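PDB 7PBI: FAD-binding oxidoreductase from Gulosibacter chungangensis, which carries covalently bound FAD as a PCMH-type flavoprotein, binds isoeugenol and probably oxidises a small organic substrate. Local coordinates for residues B[150-155]-B[372-377]; B[276-281]-B[431-436]. All coordinates share one frame; numbering follows the deposited sequence.

Interaction 1. Residues B[150-155]-B[372-377]. With FAD (flavin-adenine dinucleotide), chain K; H7Y (isoeugenol), chain L.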
ATOM      1  N   PRO B 150      13.450  -4.390  12.084  1.00 42.25           N
ATOM      2  CA  PRO B 150      13.763  -5.801  11.916  1.00 41.50           C
ATOM      3  C   PRO B 150      12.605  -6.675  12.396  1.00 40.44           C
ATOM      4  O   PRO B 150      11.767  -6.197  13.169  1.00 37.98           O
ATOM      5  CB  PRO B 150      14.989  -5.978  12.819  1.00 41.37           C
ATOM      6  CG  PRO B 150      14.706  -5.030  13.968  1.00 43.46           C
ATOM      7  CD  PRO B 150      13.893  -3.880  13.390  1.00 42.01           C
ATOM      8  N   ALA B 151      12.604  -7.910  11.897  1.00 40.88           N
ATOM      9  CA  ALA B 151      11.872  -9.072  12.436  1.00 43.14           C
ATOM     10  C   ALA B 151      12.641  -9.587  13.661  1.00 45.64           C
ATOM     11  O   ALA B 151      13.649  -8.951  14.058  1.00 47.63           O
ATOM     12  CB  ALA B 151      11.732 -10.126  11.357  1.00 44.03           C
ATOM     13  N   GLU B 152      12.209 -10.716  14.225  1.00 48.17           N
ATOM     14  CA  GLU B 152      12.773 -11.269  15.480  1.00 48.26           C
ATOM     15  C   GLU B 152      14.254 -11.583  15.258  1.00 47.99           C
ATOM     16  O   GLU B 152      15.070 -11.205  16.112  1.00 49.60           O
ATOM     17  CB  GLU B 152      11.996 -12.511  15.911  1.00 53.52           C
ATOM     18  CG  GLU B 152      10.503 -12.259  16.111  1.00 57.35           C
ATOM     19  CD  GLU B 152       9.983 -12.295  17.538  1.00 57.98           C
ATOM     20  OE1 GLU B 152      10.785 -12.567  18.448  1.00 62.69           O
ATOM     21  OE2 GLU B 152       8.765 -12.056  17.740  1.00 59.08           O
ATOM     22  N   LEU B 153      14.589 -12.214  14.132  1.00 44.99           N
ATOM     23  CA  LEU B 153      15.930 -12.817  13.923  1.00 41.62           C
ATOM     24  C   LEU B 153      16.723 -11.995  12.916  1.00 40.73           C
ATOM     25  O   LEU B 153      16.257 -11.858  11.768  1.00 42.76           O
ATOM     26  CB  LEU B 153      15.731 -14.254  13.452  1.00 39.91           C
ATOM     27  CG  LEU B 153      14.778 -15.041  14.339  1.00 36.92           C
ATOM     28  CD1 LEU B 153      14.400 -16.370  13.716  1.00 37.61           C
ATOM     29  CD2 LEU B 153      15.418 -15.243  15.689  1.00 37.17           C
ATOM     30  N   ASP B 154      17.893 -11.515  13.334  1.00 39.95           N
ATOM     31  CA  ASP B 154      18.682 -10.517  12.566  1.00 41.56           C
ATOM     32  C   ASP B 154      19.262 -11.128  11.285  1.00 40.02           C
ATOM     33  O   ASP B 154      19.676 -10.336  10.433  1.00 42.85           O
ATOM     34  CB  ASP B 154      19.767  -9.861  13.424  1.00 43.71           C
ATOM     35  CG  ASP B 154      20.657 -10.794  14.225  1.00 46.37           C
ATOM     36  OD1 ASP B 154      20.788 -11.985  13.850  1.00 46.92           O
ATOM     37  OD2 ASP B 154      21.210 -10.313  15.232  1.00 48.38           O
ATOM     38  N   TRP B 155      19.289 -12.456  11.134  1.00 38.78           N
ATOM     39  CA  TRP B 155      19.792 -13.113   9.896  1.00 39.36           C
ATOM     40  C   TRP B 155      18.748 -13.060   8.776  1.00 39.30           C
ATOM     41  O   TRP B 155      19.118 -13.422   7.639  1.00 36.61           O
ATOM     42  CB  TRP B 155      20.221 -14.558  10.141  1.00 40.28           C
ATOM     43  CG  TRP B 155      19.131 -15.456  10.627  1.00 40.74           C
ATOM     44  CD1 TRP B 155      17.912 -15.711  10.064  1.00 42.94           C
ATOM     45  CD2 TRP B 155      19.200 -16.264  11.804  1.00 42.39           C
ATOM     46  NE1 TRP B 155      17.215 -16.620  10.820  1.00 42.65           N
ATOM     47  CE2 TRP B 155      17.987 -16.983  11.891  1.00 41.34           C
ATOM     48  CE3 TRP B 155      20.182 -16.447  12.783  1.00 43.42           C
ATOM     49  CZ2 TRP B 155      17.732 -17.879  12.925  1.00 40.17           C
ATOM     50  CZ3 TRP B 155      19.926 -17.327  13.809  1.00 43.36           C
ATOM     51  CH2 TRP B 155      18.717 -18.027  13.874  1.00 42.48           C
ATOM     52  N   HIS B 372      12.584  -4.292  23.829  1.00 41.22           N
ATOM     53  CA  HIS B 372      13.045  -2.890  23.748  1.00 40.18           C
ATOM     54  C   HIS B 372      13.997  -2.739  22.554  1.00 42.61           C
ATOM     55  O   HIS B 372      13.931  -1.703  21.857  1.00 44.19           O
ATOM     56  CB  HIS B 372      13.691  -2.451  25.053  1.00 39.17           C
ATOM     57  CG  HIS B 372      14.242  -1.076  24.950  1.00 39.65           C
ATOM     58  ND1 HIS B 372      13.423   0.026  24.799  1.00 37.04           N
ATOM     59  CD2 HIS B 372      15.517  -0.628  24.927  1.00 39.87           C
ATOM     60  CE1 HIS B 372      14.165   1.107  24.715  1.00 41.89           C
ATOM     61  NE2 HIS B 372      15.459   0.733  24.795  1.00 44.51           N
ATOM     62  N   GLU B 373      14.852  -3.735  22.324  1.00 43.66           N
ATOM     63  CA  GLU B 373      15.829  -3.730  21.207  1.00 43.33           C
ATOM     64  C   GLU B 373      15.063  -3.747  19.874  1.00 43.62           C
ATOM     65  O   GLU B 373      15.297  -2.818  19.054  1.00 40.54           O
ATOM     66  CB  GLU B 373      16.821  -4.889  21.363  1.00 45.67           C
ATOM     67  CG  GLU B 373      18.086  -4.500  22.123  1.00 47.40           C
ATOM     68  CD  GLU B 373      19.093  -5.619  22.359  1.00 47.23           C
ATOM     69  OE1 GLU B 373      18.716  -6.813  22.219  1.00 42.10           O
ATOM     70  OE2 GLU B 373      20.265  -5.291  22.675  1.00 49.40           O
ATOM     71  N   LEU B 374      14.163  -4.725  19.664  1.00 41.35           N
ATOM     72  CA  LEU B 374      13.416  -4.872  18.379  1.00 38.73           C
ATOM     73  C   LEU B 374      12.641  -3.578  18.096  1.00 36.65           C
ATOM     74  O   LEU B 374      12.790  -3.036  16.987  1.00 35.51           O
ATOM     75  CB  LEU B 374      12.477  -6.087  18.430  1.00 38.06           C
ATOM     76  CG  LEU B 374      13.157  -7.463  18.451  1.00 38.75           C
ATOM     77  CD1 LEU B 374      12.130  -8.589  18.389  1.00 36.91           C
ATOM     78  CD2 LEU B 374      14.178  -7.611  17.328  1.00 37.76           C
ATOM     79  N   ASN B 375      11.912  -3.084  19.100  1.00 35.62           N
ATOM     80  CA  ASN B 375      10.961  -1.946  19.010  1.00 35.48           C
ATOM     81  C   ASN B 375      11.704  -0.625  18.791  1.00 36.24           C
ATOM     82  O   ASN B 375      11.023   0.364  18.474  1.00 38.18           O
ATOM     83  CB  ASN B 375      10.059  -1.862  20.245  1.00 34.50           C
ATOM     84  CG  ASN B 375       9.138  -3.057  20.363  1.00 34.74           C
ATOM     85  OD1 ASN B 375       9.225  -3.976  19.550  1.00 36.48           O
ATOM     86  ND2 ASN B 375       8.253  -3.058  21.349  1.00 33.14           N
ATOM     87  N   THR B 376      13.024  -0.581  18.962  1.00 36.23           N
ATOM     88  CA  THR B 376      13.834   0.650  18.760  1.00 38.81           C
ATOM     89  C   THR B 376      14.799   0.439  17.589  1.00 43.13           C
ATOM     90  O   THR B 376      15.676   1.300  17.392  1.00 42.93           O
ATOM     91  CB  THR B 376      14.544   1.014  20.063  1.00 39.08           C
ATOM     92  OG1 THR B 376      15.223  -0.162  20.497  1.00 41.06           O
ATOM     93  CG2 THR B 376      13.590   1.436  21.156  1.00 40.74           C
ATOM     94  N   GLY B 377      14.650  -0.677  16.866  1.00 45.05           N
ATOM     95  CA  GLY B 377      15.363  -0.959  15.606  1.00 43.38           C
ATOM     96  C   GLY B 377      16.737  -1.564  15.830  1.00 42.82           C
ATOM     97  O   GLY B 377      17.581  -1.474  14.929  1.00 44.02           O
TER
HETATM   98  PA  FAD K 601      13.809 -15.519   2.109  1.00 34.60           P
HETATM   99  O1A FAD K 601      13.854 -16.973   2.457  1.00 34.24           O
HETATM  100  O2A FAD K 601      14.999 -14.988   1.388  1.00 35.64           O
HETATM  101  O5B FAD K 601      12.496 -15.194   1.260  1.00 31.81           O
HETATM  102  C5B FAD K 601      11.233 -15.808   1.580  1.00 31.09           C
HETATM  103  C4B FAD K 601      10.462 -16.021   0.308  1.00 31.66           C
HETATM  104  O4B FAD K 601      10.237 -14.743  -0.345  1.00 33.19           O
HETATM  105  C3B FAD K 601      11.151 -16.873  -0.763  1.00 32.84           C
HETATM  106  O3B FAD K 601      10.904 -18.259  -0.582  1.00 33.20           O
HETATM  107  C2B FAD K 601      10.476 -16.360  -2.036  1.00 33.53           C
HETATM  108  O2B FAD K 601       9.181 -16.898  -2.199  1.00 35.90           O
HETATM  109  C1B FAD K 601      10.397 -14.864  -1.745  1.00 32.88           C
HETATM  110  N9A FAD K 601      11.583 -14.118  -2.129  1.00 32.28           N
HETATM  111  C8A FAD K 601      12.617 -13.769  -1.306  1.00 35.26           C
HETATM  112  N7A FAD K 601      13.568 -13.105  -1.918  1.00 34.43           N
HETATM  113  C5A FAD K 601      13.127 -13.017  -3.226  1.00 33.05           C
HETATM  114  C6A FAD K 601      13.697 -12.428  -4.363  1.00 33.81           C
HETATM  115  N6A FAD K 601      14.867 -11.789  -4.351  1.00 34.14           N
HETATM  116  N1A FAD K 601      13.002 -12.531  -5.521  1.00 35.30           N
HETATM  117  C2A FAD K 601      11.827 -13.177  -5.509  1.00 35.24           C
HETATM  118  N3A FAD K 601      11.191 -13.753  -4.492  1.00 35.16           N
HETATM  119  C4A FAD K 601      11.907 -13.641  -3.366  1.00 32.36           C
HETATM  120  N1  FAD K 601       8.844 -13.417  10.200  1.00 38.18           N
HETATM  121  C2  FAD K 601       8.406 -12.149  10.292  1.00 38.68           C
HETATM  122  O2  FAD K 601       8.083 -11.519   9.284  1.00 43.28           O
HETATM  123  N3  FAD K 601       8.330 -11.493  11.473  1.00 37.03           N
HETATM  124  C4  FAD K 601       8.658 -12.085  12.660  1.00 37.04           C
HETATM  125  O4  FAD K 601       8.580 -11.434  13.693  1.00 34.73           O
HETATM  126  C4X FAD K 601       9.105 -13.431  12.615  1.00 39.91           C
HETATM  127  N5  FAD K 601       9.419 -14.030  13.734  1.00 38.95           N
HETATM  128  C5X FAD K 601       9.850 -15.324  13.656  1.00 40.85           C
HETATM  129  C6  FAD K 601      10.202 -15.966  14.854  1.00 41.90           C
HETATM  130  C7  FAD K 601      10.659 -17.260  14.866  1.00 40.28           C
HETATM  131  C7M FAD K 601      11.025 -17.903  16.177  1.00 41.42           C
HETATM  132  C8  FAD K 601      10.770 -17.964  13.647  1.00 38.97           C
HETATM  133  C8M FAD K 601      11.247 -19.391  13.638  1.00 41.77           C
HETATM  134  C9  FAD K 601      10.432 -17.352  12.464  1.00 38.74           C
HETATM  135  C9A FAD K 601       9.969 -16.025  12.437  1.00 41.41           C
HETATM  136  N10 FAD K 601       9.619 -15.360  11.258  1.00 42.62           N
HETATM  137  C10 FAD K 601       9.179 -14.041  11.308  1.00 40.61           C
HETATM  138  C1' FAD K 601       9.761 -16.036   9.948  1.00 42.46           C
HETATM  139  C2' FAD K 601      11.161 -15.817   9.323  1.00 42.36           C
HETATM  140  O2' FAD K 601      12.192 -15.970  10.321  1.00 47.37           O
HETATM  141  C3' FAD K 601      11.362 -14.434   8.683  1.00 39.80           C
HETATM  142  O3' FAD K 601      10.179 -13.982   8.042  1.00 37.44           O
HETATM  143  C4' FAD K 601      12.525 -14.354   7.688  1.00 37.81           C
HETATM  144  O4' FAD K 601      12.901 -12.988   7.509  1.00 39.08           O
HETATM  145  C5' FAD K 601      12.206 -14.908   6.321  1.00 37.74           C
HETATM  146  O5' FAD K 601      13.425 -15.438   5.732  1.00 36.51           O
HETATM  147  P   FAD K 601      14.330 -14.515   4.793  1.00 35.95           P
HETATM  148  O1P FAD K 601      15.654 -15.203   4.679  1.00 33.39           O
HETATM  149  O2P FAD K 601      14.295 -13.098   5.264  1.00 32.80           O
HETATM  150  O3P FAD K 601      13.523 -14.630   3.410  1.00 32.86           O
HETATM  151  CAA H7Y L 602       7.130 -14.503  17.266  1.00 76.14           C
HETATM  152  CAD H7Y L 602       6.636 -13.978  15.942  1.00 69.68           C
HETATM  153  CAE H7Y L 602       6.432 -14.964  14.781  1.00 69.63           C
HETATM  154  CAJ H7Y L 602       5.988 -14.496  13.557  1.00 69.68           C
HETATM  155  CAH H7Y L 602       5.554 -13.196  13.545  1.00 68.56           C
HETATM  156  CAF H7Y L 602       5.967 -15.255  12.378  1.00 66.66           C
HETATM  157  CAG H7Y L 602       5.518 -14.687  11.192  1.00 63.80           C
HETATM  158  CAK H7Y L 602       5.093 -13.369  11.192  1.00 67.96           C
HETATM  159  OAC H7Y L 602       4.655 -12.767  10.052  1.00 74.03           O
HETATM  160  CAL H7Y L 602       5.110 -12.621  12.379  1.00 73.78           C
HETATM  161  OAI H7Y L 602       4.686 -11.313  12.370  1.00 84.91           O
HETATM  162  CAB H7Y L 602       4.854 -10.510  13.590  1.00 81.67           C

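Interaction 2. Residues B[276-281]-B[431-436]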
ATOM      1  N   PRO B 276       1.418  -3.135  19.850  1.00 40.95           N
ATOM      2  CA  PRO B 276       1.941  -3.996  20.895  1.00 42.51           C
ATOM      3  C   PRO B 276       1.619  -5.442  20.512  1.00 42.95           C
ATOM      4  O   PRO B 276       0.710  -5.661  19.718  1.00 42.91           O
ATOM      5  CB  PRO B 276       1.191  -3.563  22.157  1.00 42.28           C
ATOM      6  CG  PRO B 276      -0.119  -3.042  21.621  1.00 41.89           C
ATOM      7  CD  PRO B 276       0.240  -2.382  20.303  1.00 42.44           C
ATOM      8  N   ILE B 277       2.382  -6.364  21.092  1.00 41.93           N
ATOM      9  CA  ILE B 277       2.168  -7.834  21.025  1.00 42.00           C
ATOM     10  C   ILE B 277       1.545  -8.296  22.343  1.00 44.01           C
ATOM     11  O   ILE B 277       1.748  -7.632  23.375  1.00 49.21           O
ATOM     12  CB  ILE B 277       3.513  -8.525  20.775  1.00 41.71           C
ATOM     13  CG1 ILE B 277       4.481  -8.275  21.939  1.00 39.08           C
ATOM     14  CG2 ILE B 277       4.064  -8.063  19.433  1.00 41.91           C
ATOM     15  CD1 ILE B 277       5.847  -8.876  21.765  1.00 38.69           C
ATOM     16  N   VAL B 278       0.838  -9.413  22.310  1.00 42.57           N
ATOM     17  CA  VAL B 278       0.295 -10.074  23.525  1.00 42.14           C
ATOM     18  C   VAL B 278       0.782 -11.521  23.485  1.00 43.20           C
ATOM     19  O   VAL B 278       0.240 -12.313  22.699  1.00 40.46           O
ATOM     20  CB  VAL B 278      -1.239  -9.972  23.585  1.00 43.56           C
ATOM     21  CG1 VAL B 278      -1.770 -10.317  24.972  1.00 42.37           C
ATOM     22  CG2 VAL B 278      -1.724  -8.600  23.129  1.00 41.71           C
ATOM     23  N   ARG B 279       1.817 -11.819  24.265  1.00 48.23           N
ATOM     24  CA  ARG B 279       2.461 -13.155  24.324  1.00 48.05           C
ATOM     25  C   ARG B 279       1.873 -13.949  25.487  1.00 43.46           C
ATOM     26  O   ARG B 279       1.576 -13.342  26.519  1.00 39.90           O
ATOM     27  CB  ARG B 279       3.956 -13.024  24.600  1.00 50.65           C
ATOM     28  CG  ARG B 279       4.839 -12.752  23.393  1.00 54.66           C
ATOM     29  CD  ARG B 279       6.107 -13.544  23.654  1.00 62.37           C
ATOM     30  NE  ARG B 279       7.418 -13.054  23.250  1.00 64.70           N
ATOM     31  CZ  ARG B 279       7.912 -13.137  22.018  1.00 71.77           C
ATOM     32  NH1 ARG B 279       7.175 -13.624  21.034  1.00 75.44           N
ATOM     33  NH2 ARG B 279       9.137 -12.714  21.763  1.00 74.33           N
ATOM     34  N   ASN B 280       1.774 -15.266  25.333  1.00 41.26           N
ATOM     35  CA  ASN B 280       1.475 -16.181  26.459  1.00 41.05           C
ATOM     36  C   ASN B 280       2.788 -16.472  27.189  1.00 42.18           C
ATOM     37  O   ASN B 280       3.867 -16.049  26.721  1.00 41.42           O
ATOM     38  CB  ASN B 280       0.725 -17.438  26.009  1.00 39.98           C
ATOM     39  CG  ASN B 280       1.611 -18.482  25.369  1.00 39.14           C
ATOM     40  OD1 ASN B 280       2.728 -18.183  24.962  1.00 41.30           O
ATOM     41  ND2 ASN B 280       1.124 -19.707  25.282  1.00 37.12           N
ATOM     42  N   VAL B 281       2.689 -17.160  28.316  1.00 42.33           N
ATOM     43  CA  VAL B 281       3.842 -17.382  29.226  1.00 41.36           C
ATOM     44  C   VAL B 281       4.805 -18.363  28.556  1.00 43.74           C
ATOM     45  O   VAL B 281       6.040 -18.160  28.705  1.00 46.31           O
ATOM     46  CB  VAL B 281       3.371 -17.871  30.604  1.00 40.59           C
ATOM     47  CG1 VAL B 281       2.693 -19.241  30.535  1.00 39.14           C
ATOM     48  CG2 VAL B 281       4.518 -17.841  31.600  1.00 40.84           C
ATOM     49  N   PHE B 431      -0.485 -12.598  20.015  1.00 43.86           N
ATOM     50  CA  PHE B 431      -1.431 -11.701  19.311  1.00 41.51           C
ATOM     51  C   PHE B 431      -0.737 -10.366  19.083  1.00 41.14           C
ATOM     52  O   PHE B 431       0.021  -9.901  19.937  1.00 39.81           O
ATOM     53  CB  PHE B 431      -2.735 -11.549  20.084  1.00 42.29           C
ATOM     54  CG  PHE B 431      -3.446 -12.856  20.299  1.00 43.45           C
ATOM     55  CD1 PHE B 431      -3.033 -13.734  21.288  1.00 44.28           C
ATOM     56  CD2 PHE B 431      -4.517 -13.217  19.499  1.00 43.60           C
ATOM     57  CE1 PHE B 431      -3.686 -14.945  21.473  1.00 45.57           C
ATOM     58  CE2 PHE B 431      -5.166 -14.428  19.684  1.00 45.34           C
ATOM     59  CZ  PHE B 431      -4.747 -15.295  20.667  1.00 45.16           C
ATOM     60  N   ILE B 432      -0.944  -9.817  17.896  1.00 48.85           N
ATOM     61  CA  ILE B 432      -0.473  -8.468  17.486  1.00 50.39           C
ATOM     62  C   ILE B 432      -1.675  -7.748  16.924  1.00 54.40           C
ATOM     63  O   ILE B 432      -2.312  -8.324  16.016  1.00 55.82           O
ATOM     64  CB  ILE B 432       0.601  -8.532  16.403  1.00 51.26           C
ATOM     65  CG1 ILE B 432       1.786  -9.398  16.830  1.00 54.47           C
ATOM     66  CG2 ILE B 432       0.992  -7.113  16.017  1.00 52.42           C
ATOM     67  CD1 ILE B 432       2.940  -9.362  15.860  1.00 56.34           C
ATOM     68  N   ILE B 433      -1.944  -6.543  17.410  1.00 58.58           N
ATOM     69  CA  ILE B 433      -3.139  -5.797  16.945  1.00 60.08           C
ATOM     70  C   ILE B 433      -2.677  -4.615  16.113  1.00 55.78           C
ATOM     71  O   ILE B 433      -2.021  -3.706  16.653  1.00 54.39           O
ATOM     72  CB  ILE B 433      -4.046  -5.472  18.129  1.00 67.57           C
ATOM     73  CG1 ILE B 433      -4.396  -6.801  18.799  1.00 80.00           C
ATOM     74  CG2 ILE B 433      -5.289  -4.712  17.699  1.00 69.02           C
ATOM     75  CD1 ILE B 433      -3.944  -6.865  20.221  1.00 81.80           C
ATOM     76  N   GLY B 434      -2.977  -4.721  14.822  1.00 50.43           N
ATOM     77  CA  GLY B 434      -2.374  -3.900  13.770  1.00 53.16           C
ATOM     78  C   GLY B 434      -2.791  -2.468  13.958  1.00 55.51           C
ATOM     79  O   GLY B 434      -1.921  -1.617  14.208  1.00 63.54           O
ATOM     80  N   LEU B 435      -4.097  -2.236  13.899  1.00 53.00           N
ATOM     81  CA  LEU B 435      -4.713  -0.890  13.845  1.00 50.51           C
ATOM     82  C   LEU B 435      -6.223  -1.108  13.839  1.00 49.88           C
ATOM     83  O   LEU B 435      -6.897  -0.608  14.764  1.00 51.70           O
ATOM     84  CB  LEU B 435      -4.232  -0.163  12.585  1.00 49.41           C
ATOM     85  CG  LEU B 435      -4.450   1.348  12.579  1.00 50.31           C
ATOM     86  CD1 LEU B 435      -3.611   2.027  13.650  1.00 50.00           C
ATOM     87  CD2 LEU B 435      -4.118   1.926  11.214  1.00 52.46           C
ATOM     88  N   ARG B 436      -6.696  -1.888  12.859  1.00 47.47           N
ATOM     89  CA  ARG B 436      -8.098  -2.366  12.734  1.00 45.99           C
ATOM     90  C   ARG B 436      -8.149  -3.891  12.587  1.00 45.92           C
ATOM     91  O   ARG B 436      -9.265  -4.407  12.386  1.00 46.56           O
ATOM     92  CB  ARG B 436      -8.771  -1.739  11.510  1.00 43.68           C
ATOM     93  CG  ARG B 436      -8.793  -0.219  11.527  1.00 42.60           C
ATOM     94  CD  ARG B 436      -9.430   0.331  10.271  1.00 43.00           C
ATOM     95  NE  ARG B 436      -9.666   1.764  10.346  1.00 42.66           N
ATOM     96  CZ  ARG B 436      -8.720   2.688  10.345  1.00 41.09           C
ATOM     97  NH1 ARG B 436      -7.446   2.336  10.288  1.00 44.17           N
ATOM     98  NH2 ARG B 436      -9.055   3.965  10.403  1.00 40.28           N
TER

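Interaction 1. Residues B[150-155]-B[372-377]
L374, in the last turn of helix 363-375, pushes its isobutyl group against the loop 150-155 in van der Waals packing of methyls and a proline ring against each other and backbone carbonyls; no hydrogen bond joins the segments. CG stands anti to the carbonyl carbon (chi1 -69°), carrying both methyls to the loop. CD2 comes within 3.6 Å of A151 O and 4.3 Å of P150 CG, while CD1 lies 4.0 Å from E152 CA. The P150 ring covers the helix end: its CD is 3.9 Å from L374 O and 4.0 Å from G377 CA. A compact ring with no N-H suits a helix end whose L374 O is already used by G377 N. G377 is the C' residue of a Schellman motif (V378 N to E373 O, G377 N to L374 O), and its positive phi of 85° is easy for glycine.

The polar contacts centre on E152, whose side chain crosses that of L374 at about a right angle. A bend at chi2 (-110°) turns the carboxylate so that OE1 accepts a hydrogen bond from S383 OG and forms a salt bridge with R371; these two partners hold OE1 in a buried place, while L374 CD1 flanks it at 4.2 Å.

Toward the ligands, A151 CB sits over one face of the isoalloxazine, 3.7 Å from N3, and L153 CD1 over the dimethylbenzene end of the same face, 4.0 Å from C8. E152 CG comes close to flavin N5 and O4, somewhat off the ring plane on A151's side, and its carboxylate points toward the propenyl tail of isoeugenol, on the opposite flavin face. In this PCMH-type flavoenzyme arrangement, a loop of the FAD-binding domain lines the flavin and a helix of the substrate domain backs it.

Interaction 2. Residues B[276-281]-B[431-436]
This is an antiparallel beta pairing in the middle of the large antiparallel sheet of the substrate domain, where strand 277-280 lies between strands 318-325 and 426-433. The short segments run at 169° to each other, with their axes 4.6 Å apart. V278 and F431 form a hydrogen-bonded pair: V278 N donates to F431 O at 2.6 Å, and F431 N donates to V278 O at 2.8 Å. The adjoining pair, I277 with I432, is non-hydrogen-bonded, and the outward-turned backbone groups of these two residues bond to Y321 and H439 on the next strands.

I277 and I432 share one face of the sheet, their side chains side by side and pointing the same way. I277 has CG1 between its backbone N and carbonyl carbon (chi1 63°), which leaves CG2 beside the backbone N, where it meets I432 CG1 at 3.7 Å. Both isoleucines also touch Y169; beta-branched residues suit an extended strand, and I432 also offers an apolar surface to isoeugenol.

The other face carries V278 and F431 and packs against helix 255-266, with V278 on I258 and I433 on M259. V278 CG2 meets I433 CD1 at 4.0 Å. At the end of strand 277-280, N280 caps helix 281-286 through OD1 to F283 N; beyond strand 426-433, R436 hydrogen-bonds to Y172 of the second subunit. The F431 ring stacks with H440 and turns its edge to the neighbouring strand, V278 O lying in the ring plane 3.8 Å from CD1.

The two contacts lie about 16 Å apart, centre to centre, and meet at the isoeugenol site, probably the substrate pocket. E152 of interaction 1 faces R279 of interaction 2, with OE1 3.7 Å from NH2, a long and weak ion pair; R371 makes the salt bridge to the same OE1, and R279 is a second, weaker neighbour. Isoeugenol bridges the pair: E152, R279 and I432 all touch it, the I432 side chain at about 3 Å between nearest atoms. Y169, an FAD-binding residue, lies close to both E152 and I432. Interaction 1 thus brings the loop against the flavin, and interaction 2 supplies part of the pocket wall beside the ligand's methoxy end.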